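Local coordinates for RagB/SusD domain protein (Flavobacterium johnsoniae, PDB 5J5U) that binds chitin as a SusD homologue of a chitin-utilization locus and probably works at the outer membrane, as its starch-binding relatives do, at residues Ser336-Gln341 against Ile369-Val374; Asp273-Met278 against Trp408-Phe413; Arg189-Met194 against Leu412-Glu417; Lys392-Gly397 against Glu401-Gln406. One frame throughout, in Å; residues are numbered along the deposited sequence.

Contact 1: Ser336-Gln341 against Ile369-Val374; sequences SYSESQ and IKQLEV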
loop_
_atom_site.group_PDB
_atom_site.type_symbol
_atom_site.label_atom_id
_atom_site.label_comp_id
_atom_site.label_asym_id
_atom_site.label_seq_id
_atom_site.Cartn_x
_atom_site.Cartn_y
_atom_site.Cartn_z
ATOM N N SER A 336 -8.784 0.480 -3.088
ATOM C CA SER A 336 -9.538 1.623 -3.569
ATOM C C SER A 336 -10.109 1.437 -4.965
ATOM O O SER A 336 -9.653 0.581 -5.731
ATOM C CB SER A 336 -8.654 2.868 -3.549
ATOM O OG SER A 336 -7.684 2.812 -4.575
ATOM N N TYR A 337 -11.119 2.248 -5.277
ATOM C CA TYR A 337 -11.721 2.262 -6.607
ATOM C C TYR A 337 -10.751 2.895 -7.604
ATOM O O TYR A 337 -10.593 2.435 -8.750
ATOM C CB TYR A 337 -13.048 3.030 -6.587
ATOM C CG TYR A 337 -13.668 3.199 -7.962
ATOM C CD1 TYR A 337 -14.083 2.095 -8.690
ATOM C CD2 TYR A 337 -13.843 4.454 -8.522
ATOM C CE1 TYR A 337 -14.645 2.229 -9.936
ATOM C CE2 TYR A 337 -14.414 4.601 -9.782
ATOM C CZ TYR A 337 -14.810 3.478 -10.479
ATOM O OH TYR A 337 -15.372 3.590 -11.728
ATOM N N SER A 338 -10.073 3.938 -7.139
ATOM C CA SER A 338 -9.038 4.585 -7.930
ATOM C C SER A 338 -8.008 3.551 -8.375
ATOM O O SER A 338 -7.672 3.460 -9.558
ATOM C CB SER A 338 -8.371 5.708 -7.132
ATOM O OG SER A 338 -7.239 6.218 -7.824
ATOM N N GLU A 339 -7.521 2.760 -7.421
ATOM C CA GLU A 339 -6.568 1.692 -7.730
ATOM C C GLU A 339 -7.098 0.725 -8.798
ATOM O O GLU A 339 -6.405 0.447 -9.762
ATOM C CB GLU A 339 -6.198 0.915 -6.456
ATOM C CG GLU A 339 -5.699 -0.488 -6.723
ATOM C CD GLU A 339 -5.330 -1.229 -5.455
ATOM O OE1 GLU A 339 -5.827 -0.824 -4.379
ATOM O OE2 GLU A 339 -4.560 -2.223 -5.545
ATOM N N SER A 340 -8.317 0.219 -8.620
ATOM C CA SER A 340 -8.874 -0.768 -9.549
ATOM C C SER A 340 -8.955 -0.190 -10.950
ATOM O O SER A 340 -8.659 -0.878 -11.928
ATOM C CB SER A 340 -10.262 -1.251 -9.098
ATOM O OG SER A 340 -11.236 -0.220 -9.156
ATOM N N GLN A 341 -9.328 1.084 -11.050
ATOM C CA GLN A 341 -9.447 1.706 -12.366
ATOM C C GLN A 341 -8.080 1.940 -13.002
ATOM O O GLN A 341 -7.920 1.806 -14.216
ATOM C CB GLN A 341 -10.218 3.030 -12.274
ATOM C CG GLN A 341 -11.671 2.874 -11.844
ATOM C CD GLN A 341 -12.376 1.784 -12.632
ATOM O OE1 GLN A 341 -12.753 1.989 -13.782
ATOM N NE2 GLN A 341 -12.555 0.618 -12.016
ATOM N N ILE A 369 -8.638 11.637 -6.688
ATOM C CA ILE A 369 -8.828 13.010 -6.224
ATOM C C ILE A 369 -9.974 13.074 -5.225
ATOM O O ILE A 369 -9.871 13.760 -4.204
ATOM C CB ILE A 369 -9.097 13.980 -7.393
ATOM C CG1 ILE A 369 -7.877 14.044 -8.309
ATOM C CG2 ILE A 369 -9.397 15.385 -6.875
ATOM C CD1 ILE A 369 -8.147 14.746 -9.620
ATOM N N LYS A 370 -11.040 12.319 -5.477
ATOM C CA LYS A 370 -12.194 12.368 -4.581
ATOM C C LYS A 370 -12.062 11.498 -3.347
ATOM O O LYS A 370 -12.775 11.729 -2.369
ATOM C CB LYS A 370 -13.490 11.987 -5.320
ATOM C CG LYS A 370 -14.018 13.102 -6.236
ATOM C CD LYS A 370 -15.270 12.720 -7.034
ATOM C CE LYS A 370 -15.754 13.926 -7.857
ATOM N NZ LYS A 370 -17.014 13.673 -8.607
ATOM N N GLN A 371 -11.176 10.498 -3.377
ATOM C CA GLN A 371 -11.084 9.573 -2.243
ATOM C C GLN A 371 -10.534 10.282 -1.007
ATOM O O GLN A 371 -10.730 9.831 0.116
ATOM C CB GLN A 371 -10.210 8.360 -2.596
ATOM C CG GLN A 371 -8.725 8.565 -2.324
ATOM C CD GLN A 371 -7.855 7.470 -2.909
ATOM O OE1 GLN A 371 -8.235 6.808 -3.876
ATOM N NE2 GLN A 371 -6.675 7.278 -2.328
ATOM N N LEU A 372 -9.871 11.412 -1.220
ATOM C CA LEU A 372 -9.287 12.175 -0.120
ATOM C C LEU A 372 -10.348 12.867 0.744
ATOM O O LEU A 372 -10.071 13.294 1.867
ATOM C CB LEU A 372 -8.310 13.221 -0.661
ATOM C CG LEU A 372 -7.097 12.775 -1.475
ATOM C CD1 LEU A 372 -6.181 13.964 -1.669
ATOM C CD2 LEU A 372 -6.346 11.653 -0.782
ATOM N N GLU A 373 -11.568 12.966 0.228
ATOM C CA GLU A 373 -12.617 13.665 0.955
ATOM C C GLU A 373 -12.905 13.001 2.298
ATOM O O GLU A 373 -13.136 13.669 3.304
ATOM C CB GLU A 373 -13.883 13.723 0.110
ATOM C CG GLU A 373 -13.728 14.554 -1.160
ATOM C CD GLU A 373 -14.977 14.542 -2.015
ATOM O OE1 GLU A 373 -16.043 14.108 -1.520
ATOM O OE2 GLU A 373 -14.888 14.935 -3.194
ATOM N N VAL A 374 -12.827 11.678 2.328
ATOM C CA VAL A 374 -13.167 10.951 3.541
ATOM C C VAL A 374 -12.178 11.275 4.659
ATOM O O VAL A 374 -12.474 11.054 5.824
ATOM C CB VAL A 374 -13.219 9.433 3.285
ATOM C CG1 VAL A 374 -11.844 8.891 2.941
ATOM C CG2 VAL A 374 -13.815 8.712 4.482
HETATM O O HOH W 1 -10.694 5.352 -4.492
#
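S336 and S338, at the start of helix 337-349, turn their CB atoms toward the amide oxygen of Q371 near the C-terminal end of helix 357-371. The motif on the first side is a capping box: E339 N donates to S336 OG over 2.9 Å, and S336 N returns a weak bond to E339 OE1. S336 holds OG between its own N and carbonyl carbon (chi1 72°), which turns the hydroxyl back over the first turn of the helix. Its CB is left 4.0 Å from Q371 OE1, a van der Waals approach. Replacing S336 by an alanine would probably leave E339 N without its capping acceptor and the start of the helix less firmly held. Q371 sends an extended chain across the gap from a CG likewise set between N and the carbonyl carbon (chi1 88°). Its OE1 reaches S338 CB at 3.4 Å, while its NE2 gives a weak bond to T410 O. The S338 hydroxyl takes no part in a direct bond to Q371; its partners are T410 OG1 and G364 O, the latter a direct tie to helix 357-371 within the helical SusD-like fold. S338 and Q371 are linked by a water instead. It accepts from S338 N, a first-turn amide, at 3.1 Å and donates to Q371 OE1 at 2.9 Å.

Contact 2: Asp273-Met278 against Trp408-Phe413; sequences DPRLKM and WITYLF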
loop_
_atom_site.group_PDB
_atom_site.type_symbol
_atom_site.label_atom_id
_atom_site.label_comp_id
_atom_site.label_asym_id
_atom_site.label_seq_id
_atom_site.Cartn_x
_atom_site.Cartn_y
_atom_site.Cartn_z
ATOM N N ASP A 273 -2.394 19.297 -10.266
ATOM C CA ASP A 273 -3.248 18.303 -9.621
ATOM C C ASP A 273 -4.027 18.979 -8.485
ATOM O O ASP A 273 -3.447 19.700 -7.683
ATOM C CB ASP A 273 -2.400 17.132 -9.104
ATOM C CG ASP A 273 -3.214 15.877 -8.841
ATOM O OD1 ASP A 273 -4.077 15.916 -7.960
ATOM O OD2 ASP A 273 -2.984 14.843 -9.508
ATOM N N PRO A 274 -5.355 18.782 -8.433
ATOM C CA PRO A 274 -6.163 19.399 -7.370
ATOM C C PRO A 274 -5.869 18.835 -5.971
ATOM O O PRO A 274 -6.364 19.354 -4.971
ATOM C CB PRO A 274 -7.606 19.068 -7.778
ATOM C CG PRO A 274 -7.538 18.710 -9.199
ATOM C CD PRO A 274 -6.191 18.090 -9.427
ATOM N N ARG A 275 -5.082 17.771 -5.895
ATOM C CA ARG A 275 -4.856 17.142 -4.604
ATOM C C ARG A 275 -3.795 17.874 -3.816
ATOM O O ARG A 275 -3.607 17.582 -2.648
ATOM C CB ARG A 275 -4.463 15.677 -4.775
ATOM C CG ARG A 275 -5.627 14.770 -5.112
ATOM C CD ARG A 275 -5.152 13.381 -5.459
ATOM N NE ARG A 275 -4.540 13.365 -6.777
ATOM C CZ ARG A 275 -4.404 12.271 -7.513
ATOM N NH1 ARG A 275 -4.819 11.102 -7.038
ATOM N NH2 ARG A 275 -3.844 12.337 -8.710
ATOM N N LEU A 276 -3.129 18.832 -4.456
ATOM C CA LEU A 276 -2.003 19.560 -3.857
ATOM C C LEU A 276 -2.291 20.135 -2.459
ATOM O O LEU A 276 -1.572 19.828 -1.489
ATOM C CB LEU A 276 -1.559 20.692 -4.791
ATOM C CG LEU A 276 -0.407 21.565 -4.295
ATOM C CD1 LEU A 276 0.828 20.710 -4.083
ATOM C CD2 LEU A 276 -0.097 22.684 -5.289
ATOM N N LYS A 277 -3.336 20.961 -2.361
ATOM C CA LYS A 277 -3.707 21.610 -1.092
ATOM C C LYS A 277 -4.633 20.754 -0.231
ATOM O O LYS A 277 -4.802 21.021 0.968
ATOM C CB LYS A 277 -4.366 22.977 -1.351
ATOM C CG LYS A 277 -3.595 23.873 -2.293
ATOM C CD LYS A 277 -4.429 25.094 -2.677
ATOM C CE LYS A 277 -3.579 26.181 -3.298
ATOM N NZ LYS A 277 -4.407 27.363 -3.649
ATOM N N MET A 278 -5.234 19.729 -0.832
ATOM C CA MET A 278 -5.971 18.751 -0.042
ATOM C C MET A 278 -4.984 17.979 0.831
ATOM O O MET A 278 -5.350 17.476 1.888
ATOM C CB MET A 278 -6.752 17.789 -0.945
ATOM C CG MET A 278 -7.711 18.475 -1.923
ATOM S SD MET A 278 -8.592 17.326 -3.003
ATOM C CE MET A 278 -9.553 16.418 -1.784
ATOM N N TRP A 408 1.057 5.575 -7.609
ATOM C CA TRP A 408 1.971 6.025 -6.576
ATOM C C TRP A 408 1.322 7.147 -5.764
ATOM O O TRP A 408 1.526 7.250 -4.543
ATOM C CB TRP A 408 3.296 6.464 -7.227
ATOM C CG TRP A 408 4.270 7.095 -6.309
ATOM C CD1 TRP A 408 4.975 6.478 -5.316
ATOM C CD2 TRP A 408 4.682 8.465 -6.303
ATOM N NE1 TRP A 408 5.788 7.385 -4.679
ATOM C CE2 TRP A 408 5.631 8.612 -5.271
ATOM C CE3 TRP A 408 4.348 9.584 -7.078
ATOM C CZ2 TRP A 408 6.243 9.832 -4.989
ATOM C CZ3 TRP A 408 4.956 10.791 -6.797
ATOM C CH2 TRP A 408 5.901 10.907 -5.771
ATOM N N ILE A 409 0.500 7.960 -6.431
ATOM C CA ILE A 409 -0.231 9.005 -5.714
ATOM C C ILE A 409 -1.417 8.402 -4.967
ATOM O O ILE A 409 -1.672 8.723 -3.809
ATOM C CB ILE A 409 -0.697 10.128 -6.667
ATOM C CG1 ILE A 409 0.535 10.856 -7.225
ATOM C CG2 ILE A 409 -1.585 11.121 -5.929
ATOM C CD1 ILE A 409 0.232 11.962 -8.203
ATOM N N THR A 410 -2.106 7.485 -5.620
ATOM C CA THR A 410 -3.260 6.810 -5.049
ATOM C C THR A 410 -2.890 5.986 -3.809
ATOM O O THR A 410 -3.675 5.920 -2.851
ATOM C CB THR A 410 -3.928 5.924 -6.132
ATOM O OG1 THR A 410 -4.636 6.777 -7.043
ATOM C CG2 THR A 410 -4.904 4.935 -5.540
ATOM N N TYR A 411 -1.683 5.409 -3.810
ATOM C CA TYR A 411 -1.204 4.594 -2.697
ATOM C C TYR A 411 -0.572 5.387 -1.581
ATOM O O TYR A 411 0.078 4.808 -0.709
ATOM C CB TYR A 411 -0.181 3.572 -3.177
ATOM C CG TYR A 411 -0.752 2.418 -3.959
ATOM C CD1 TYR A 411 -1.912 1.763 -3.547
ATOM C CD2 TYR A 411 -0.149 2.001 -5.123
ATOM C CE1 TYR A 411 -2.442 0.705 -4.281
ATOM C CE2 TYR A 411 -0.649 0.944 -5.852
ATOM C CZ TYR A 411 -1.793 0.301 -5.438
ATOM O OH TYR A 411 -2.273 -0.751 -6.195
ATOM N N LEU A 412 -0.734 6.706 -1.602
ATOM C CA LEU A 412 -0.239 7.530 -0.502
ATOM C C LEU A 412 -0.929 7.106 0.793
ATOM O O LEU A 412 -2.108 6.764 0.763
ATOM C CB LEU A 412 -0.468 9.011 -0.796
ATOM C CG LEU A 412 0.266 9.991 0.112
ATOM C CD1 LEU A 412 1.751 9.772 -0.029
ATOM C CD2 LEU A 412 -0.129 11.465 -0.226
ATOM N N PHE A 413 -0.179 7.080 1.899
ATOM C CA PHE A 413 -0.632 6.540 3.188
ATOM C C PHE A 413 -0.794 5.009 3.192
ATOM O O PHE A 413 -1.047 4.418 4.243
ATOM C CB PHE A 413 -1.947 7.199 3.636
ATOM C CG PHE A 413 -1.917 8.697 3.555
ATOM C CD1 PHE A 413 -0.853 9.407 4.078
ATOM C CD2 PHE A 413 -2.929 9.394 2.899
ATOM C CE1 PHE A 413 -0.808 10.787 3.983
ATOM C CE2 PHE A 413 -2.892 10.769 2.804
ATOM C CZ PHE A 413 -1.839 11.468 3.351
HETATM O O HOH W 2 -4.638 9.070 -8.950
#
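A bend at chi3 (-74°) in R275, after a CG placed beside its backbone N (chi1 -76°), swings the guanidinium over I409, whose CG2 is set anti to the backbone N and rises to meet it. That methyl lies over the centre of one guanidinium face, with CG2 3.4 Å from R275 CZ, so an aliphatic group covers the flat of the charge while its edge makes the polar bonds. D273 holds the group side-on: R275 NE meets OD1 of D273 at 2.8 Å, and R275 NH2 meets OD2 at 2.8 Å on its syn lone pair, almost exactly in the guanidinium plane. D273 OD1 also accepts from R275 N (3.0 Å), using its anti lone pair, so one carboxylate fixes both the type I turn from D273 to L276 and the arginine's rotation. At another edge position R275 NH1 gives a bond to a water 2.8 Å away, which is also bonded to T410 OG1, whose main partner is S338 OG. A leucine in place of R275 would probably leave the buried D273 carboxylate without its countercharge and break the water link to T410. Q406 OE1 takes a second bond from R275 NH2. The contact joins the turn before helix 276-279 to the end of helix 399-410, with helix 262-270 packing against I409 and helix 357-371 against R275.

Contact 3: Arg189-Met194 against Leu412-Glu417; sequences RLRLAM and LFNSIE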
loop_
_atom_site.group_PDB
_atom_site.type_symbol
_atom_site.label_atom_id
_atom_site.label_comp_id
_atom_site.label_asym_id
_atom_site.label_seq_id
_atom_site.Cartn_x
_atom_site.Cartn_y
_atom_site.Cartn_z
ATOM N N ARG A 189 -7.883 -9.474 -6.366
ATOM C CA ARG A 189 -7.453 -10.410 -7.411
ATOM C C ARG A 189 -6.738 -9.682 -8.537
ATOM O O ARG A 189 -5.680 -10.123 -9.004
ATOM C CB ARG A 189 -8.647 -11.182 -7.955
ATOM C CG ARG A 189 -8.315 -12.161 -9.068
ATOM C CD ARG A 189 -9.467 -13.137 -9.199
ATOM N NE ARG A 189 -9.232 -14.189 -10.176
ATOM C CZ ARG A 189 -10.077 -15.191 -10.386
ATOM N NH1 ARG A 189 -11.199 -15.261 -9.682
ATOM N NH2 ARG A 189 -9.796 -16.128 -11.281
ATOM N N LEU A 190 -7.298 -8.548 -8.948
ATOM C CA LEU A 190 -6.674 -7.718 -9.989
ATOM C C LEU A 190 -5.319 -7.109 -9.556
ATOM O O LEU A 190 -4.393 -6.958 -10.365
ATOM C CB LEU A 190 -7.647 -6.602 -10.405
ATOM C CG LEU A 190 -7.214 -5.624 -11.488
ATOM C CD1 LEU A 190 -6.974 -6.334 -12.794
ATOM C CD2 LEU A 190 -8.264 -4.534 -11.647
ATOM N N ARG A 191 -5.240 -6.692 -8.295
ATOM C CA ARG A 191 -4.000 -6.165 -7.740
ATOM C C ARG A 191 -2.897 -7.238 -7.815
ATOM O O ARG A 191 -1.760 -6.977 -8.229
ATOM C CB ARG A 191 -4.222 -5.693 -6.292
ATOM C CG ARG A 191 -2.945 -5.373 -5.540
ATOM C CD ARG A 191 -3.172 -5.229 -4.047
ATOM N NE ARG A 191 -3.729 -3.929 -3.709
ATOM C CZ ARG A 191 -3.867 -3.490 -2.469
ATOM N NH1 ARG A 191 -3.478 -4.264 -1.456
ATOM N NH2 ARG A 191 -4.373 -2.277 -2.251
ATOM N N LEU A 192 -3.246 -8.453 -7.409
ATOM C CA LEU A 192 -2.297 -9.569 -7.463
ATOM C C LEU A 192 -1.967 -9.916 -8.930
ATOM O O LEU A 192 -0.816 -10.220 -9.264
ATOM C CB LEU A 192 -2.859 -10.770 -6.699
ATOM C CG LEU A 192 -3.084 -10.432 -5.217
ATOM C CD1 LEU A 192 -3.969 -11.420 -4.526
ATOM C CD2 LEU A 192 -1.776 -10.312 -4.465
ATOM N N ALA A 193 -2.967 -9.851 -9.806
ATOM C CA ALA A 193 -2.740 -10.159 -11.205
ATOM C C ALA A 193 -1.740 -9.211 -11.804
ATOM O O ALA A 193 -0.801 -9.636 -12.474
ATOM C CB ALA A 193 -4.042 -10.101 -12.003
ATOM N N MET A 194 -1.925 -7.915 -11.565
ATOM C CA MET A 194 -0.981 -6.949 -12.122
ATOM C C MET A 194 0.388 -7.129 -11.486
ATOM O O MET A 194 1.417 -6.951 -12.155
ATOM C CB MET A 194 -1.488 -5.517 -11.954
ATOM C CG MET A 194 -2.747 -5.227 -12.802
ATOM S SD MET A 194 -2.661 -5.686 -14.566
ATOM C CE MET A 194 -3.292 -7.319 -14.515
ATOM N N LEU A 412 -0.734 6.706 -1.602
ATOM C CA LEU A 412 -0.239 7.530 -0.502
ATOM C C LEU A 412 -0.929 7.106 0.793
ATOM O O LEU A 412 -2.108 6.764 0.763
ATOM C CB LEU A 412 -0.468 9.011 -0.796
ATOM C CG LEU A 412 0.266 9.991 0.112
ATOM C CD1 LEU A 412 1.751 9.772 -0.029
ATOM C CD2 LEU A 412 -0.129 11.465 -0.226
ATOM N N PHE A 413 -0.179 7.080 1.899
ATOM C CA PHE A 413 -0.632 6.540 3.188
ATOM C C PHE A 413 -0.794 5.009 3.192
ATOM O O PHE A 413 -1.047 4.418 4.243
ATOM C CB PHE A 413 -1.947 7.199 3.636
ATOM C CG PHE A 413 -1.917 8.697 3.555
ATOM C CD1 PHE A 413 -0.853 9.407 4.078
ATOM C CD2 PHE A 413 -2.929 9.394 2.899
ATOM C CE1 PHE A 413 -0.808 10.787 3.983
ATOM C CE2 PHE A 413 -2.892 10.769 2.804
ATOM C CZ PHE A 413 -1.839 11.468 3.351
ATOM N N ASN A 414 -0.625 4.381 2.029
ATOM C CA ASN A 414 -0.506 2.924 1.920
ATOM C C ASN A 414 0.784 2.605 1.167
ATOM O O ASN A 414 0.762 2.088 0.051
ATOM C CB ASN A 414 -1.707 2.289 1.201
ATOM C CG ASN A 414 -1.813 0.792 1.471
ATOM O OD1 ASN A 414 -0.876 0.173 1.994
ATOM N ND2 ASN A 414 -2.930 0.197 1.084
ATOM N N SER A 415 1.902 2.969 1.785
ATOM C CA SER A 415 3.179 2.984 1.105
ATOM C C SER A 415 3.712 1.601 0.761
ATOM O O SER A 415 4.555 1.489 -0.130
ATOM C CB SER A 415 4.221 3.740 1.936
ATOM O OG SER A 415 3.874 5.105 2.022
ATOM N N ILE A 416 3.246 0.569 1.459
ATOM C CA ILE A 416 3.653 -0.790 1.142
ATOM C C ILE A 416 3.290 -1.109 -0.325
ATOM O O ILE A 416 4.120 -1.652 -1.070
ATOM C CB ILE A 416 3.009 -1.806 2.094
ATOM C CG1 ILE A 416 3.597 -1.671 3.492
ATOM C CG2 ILE A 416 3.211 -3.256 1.594
ATOM C CD1 ILE A 416 2.957 -2.622 4.508
ATOM N N GLU A 417 2.071 -0.741 -0.740
ATOM C CA GLU A 417 1.606 -0.998 -2.113
ATOM C C GLU A 417 2.351 -0.172 -3.161
ATOM O O GLU A 417 2.685 -0.663 -4.215
ATOM C CB GLU A 417 0.107 -0.736 -2.237
ATOM C CG GLU A 417 -0.733 -1.709 -1.456
ATOM C CD GLU A 417 -0.261 -3.134 -1.645
ATOM O OE1 GLU A 417 -0.172 -3.568 -2.816
ATOM O OE2 GLU A 417 0.022 -3.814 -0.631
HETATM O O HOH W 3 -3.027 -3.223 1.325
#
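A buried arginine-carboxylate stack, deep in the helical SusD-like fold, joins R191 near the C-terminus of helix 178-195 to E417 in the first turn of helix 415-425. The guanidinium and carboxylate planes are only 5° apart, with E417 OE1 lying 3.4 Å above the R191 plane and offset toward its rim. R191 NH1 approaches E417 CD to 3.4 Å, but the salt bridge from R191 NH1 to E417 OE2 is long at 3.6 Å, and no N-H points at the oxygen. The attraction is therefore one of charges laid face to face, which leaves the in-plane N-H groups of R191 available for other acceptors: E339 takes NE in a salt bridge, Q113 takes NH1 and H334 O takes NH2. E417 in turn bonds R195 through OE1 and Q113 through OE2. This shared network would probably keep both side chains ionised despite their burial. R191 arrives with CG anti to its N (chi1 169°) and a bend at chi3, whereas E417 folds at chi2 (-45°) to lay its carboxylate flat. N414, at the N-cap position of helix 415-425, joins through a water that accepts from R191 NH1 at 3.0 Å and, weakly, from N414 ND2 at 3.4 Å.

Contact 4: Lys392-Gly397 against Glu401-Gln406; sequences KPLAAG and EQIGTQ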
loop_
_atom_site.group_PDB
_atom_site.type_symbol
_atom_site.label_atom_id
_atom_site.label_comp_id
_atom_site.label_asym_id
_atom_site.label_seq_id
_atom_site.Cartn_x
_atom_site.Cartn_y
_atom_site.Cartn_z
ATOM N N LYS A 392 -4.467 16.699 -19.124
ATOM C CA LYS A 392 -3.369 15.744 -19.082
ATOM C C LYS A 392 -3.903 14.316 -19.146
ATOM O O LYS A 392 -3.964 13.621 -18.129
ATOM C CB LYS A 392 -2.516 15.958 -17.818
ATOM C CG LYS A 392 -1.013 15.910 -18.100
ATOM C CD LYS A 392 -0.350 17.283 -17.921
ATOM C CE LYS A 392 1.183 17.217 -18.096
ATOM N NZ LYS A 392 1.862 18.524 -17.789
ATOM N N PRO A 393 -4.281 13.869 -20.357
ATOM C CA PRO A 393 -4.837 12.529 -20.570
ATOM C C PRO A 393 -3.729 11.501 -20.684
ATOM O O PRO A 393 -2.555 11.884 -20.724
ATOM C CB PRO A 393 -5.571 12.670 -21.898
ATOM C CG PRO A 393 -4.680 13.630 -22.655
ATOM C CD PRO A 393 -4.142 14.605 -21.631
ATOM N N LEU A 394 -4.095 10.225 -20.743
ATOM C CA LEU A 394 -3.136 9.181 -21.068
ATOM C C LEU A 394 -2.529 9.488 -22.455
ATOM O O LEU A 394 -3.257 9.628 -23.445
ATOM C CB LEU A 394 -3.814 7.808 -21.047
ATOM C CG LEU A 394 -2.922 6.599 -20.778
ATOM C CD1 LEU A 394 -2.303 6.693 -19.390
ATOM C CD2 LEU A 394 -3.669 5.286 -20.977
ATOM N N ALA A 395 -1.206 9.640 -22.502
ATOM C CA ALA A 395 -0.488 10.016 -23.724
ATOM C C ALA A 395 0.117 8.800 -24.442
ATOM O O ALA A 395 0.141 7.698 -23.898
ATOM C CB ALA A 395 0.594 11.021 -23.402
ATOM N N ALA A 396 0.667 9.026 -25.633
ATOM C CA ALA A 396 0.955 7.945 -26.581
ATOM C C ALA A 396 1.987 6.896 -26.146
ATOM O O ALA A 396 1.730 5.702 -26.258
ATOM C CB ALA A 396 1.386 8.542 -27.902
ATOM N N GLY A 397 3.165 7.321 -25.706
ATOM C CA GLY A 397 4.204 6.367 -25.336
ATOM C C GLY A 397 4.572 6.371 -23.863
ATOM O O GLY A 397 5.602 5.844 -23.470
ATOM N N GLU A 401 4.321 5.014 -17.482
ATOM C CA GLU A 401 4.860 6.052 -16.613
ATOM C C GLU A 401 3.751 6.803 -15.895
ATOM O O GLU A 401 3.797 7.002 -14.666
ATOM C CB GLU A 401 5.709 7.034 -17.418
ATOM C CG GLU A 401 6.247 8.182 -16.593
ATOM C CD GLU A 401 7.142 9.103 -17.391
ATOM O OE1 GLU A 401 7.344 8.840 -18.590
ATOM O OE2 GLU A 401 7.626 10.104 -16.822
ATOM N N GLN A 402 2.733 7.167 -16.670
ATOM C CA GLN A 402 1.593 7.933 -16.173
ATOM C C GLN A 402 0.761 7.130 -15.176
ATOM O O GLN A 402 0.332 7.663 -14.142
ATOM C CB GLN A 402 0.715 8.393 -17.344
ATOM C CG GLN A 402 1.329 9.516 -18.144
ATOM C CD GLN A 402 0.534 9.873 -19.397
ATOM O OE1 GLN A 402 0.803 9.367 -20.487
ATOM N NE2 GLN A 402 -0.436 10.768 -19.244
ATOM N N ILE A 403 0.564 5.847 -15.488
ATOM C CA ILE A 403 -0.233 4.935 -14.662
ATOM C C ILE A 403 0.473 4.624 -13.336
ATOM O O ILE A 403 -0.151 4.636 -12.265
ATOM C CB ILE A 403 -0.537 3.604 -15.420
ATOM C CG1 ILE A 403 -1.491 3.863 -16.583
ATOM C CG2 ILE A 403 -1.162 2.560 -14.485
ATOM C CD1 ILE A 403 -1.752 2.658 -17.420
ATOM N N GLY A 404 1.772 4.350 -13.425
ATOM C CA GLY A 404 2.591 4.127 -12.247
ATOM C C GLY A 404 2.603 5.328 -11.321
ATOM O O GLY A 404 2.437 5.177 -10.105
ATOM N N THR A 405 2.774 6.518 -11.904
ATOM C CA THR A 405 2.805 7.756 -11.129
ATOM C C THR A 405 1.465 8.012 -10.432
ATOM O O THR A 405 1.408 8.367 -9.224
ATOM C CB THR A 405 3.169 8.950 -12.033
ATOM O OG1 THR A 405 4.337 8.626 -12.798
ATOM C CG2 THR A 405 3.435 10.206 -11.208
ATOM N N GLN A 406 0.379 7.805 -11.174
ATOM C CA GLN A 406 -0.941 7.980 -10.583
ATOM C C GLN A 406 -1.187 6.973 -9.442
ATOM O O GLN A 406 -1.708 7.338 -8.392
ATOM C CB GLN A 406 -2.039 7.864 -11.651
ATOM C CG GLN A 406 -2.115 9.059 -12.571
ATOM C CD GLN A 406 -2.339 10.364 -11.826
ATOM O OE1 GLN A 406 -2.964 10.397 -10.761
ATOM N NE2 GLN A 406 -1.807 11.447 -12.374
#
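Q402 pairs its side-chain amide with the backbone of the loop preceding its own helix: NE2 donates to P393 O at 2.8 Å, and OE1, whose place is less sure because it sits too close to another atom of the model, accepts from A395 N at 2.9 Å. One side-chain amide thus appears to make two hydrogen bonds to the loop backbone, to an acceptor and a donor that flank L394, in the connection between helices 382-391 and 399-410 of the SusD-like fold. P393 O lies close to the Q402 amide plane, but the bond is bent (149° at the hydrogen), and NE2 stands 36° above the carbonyl plane of P393, so the acceptor is met off its lone pairs. An extended chain carries the amide out from the helix, starting from a CG beside the backbone N. The A395 methyl packs against the same amide. L394 turns its end back toward the helix, CG being anti to its N (chi1 -155°). Its branch CD1 rests against the aliphatic root of the glutamine, 4.0 Å from Q402 CB. Y361 of helix 357-371 touches both L394 and Q402. On the next helix residue the same leucine methyl, L394 CD1, lies 4.1 Å from I403 CG1.

Contacts 1, 2 and 3 are buried and contact 4 lies at the surface, its centre about 20 Å from that of the chain, against about 5 Å for contact 3. Helix 399-410 serves both contacts 2 and 4, and contacts 2 and 3 share L412 and F413 in the turn to helix 415-425. Contact 3 sets opposite charges face to face across the segments; in contact 2 the salt bridge stays within 273-278 and the guanidinium meets a methyl and a water. Contact 1 relies on water, contact 4 on direct amide-to-backbone bonds. E339 connects three of them, through R191 of contact 3 and Y411 of contact 2, while Q406 ties contact 4 to R275. Contacts 1 and 4 do not touch.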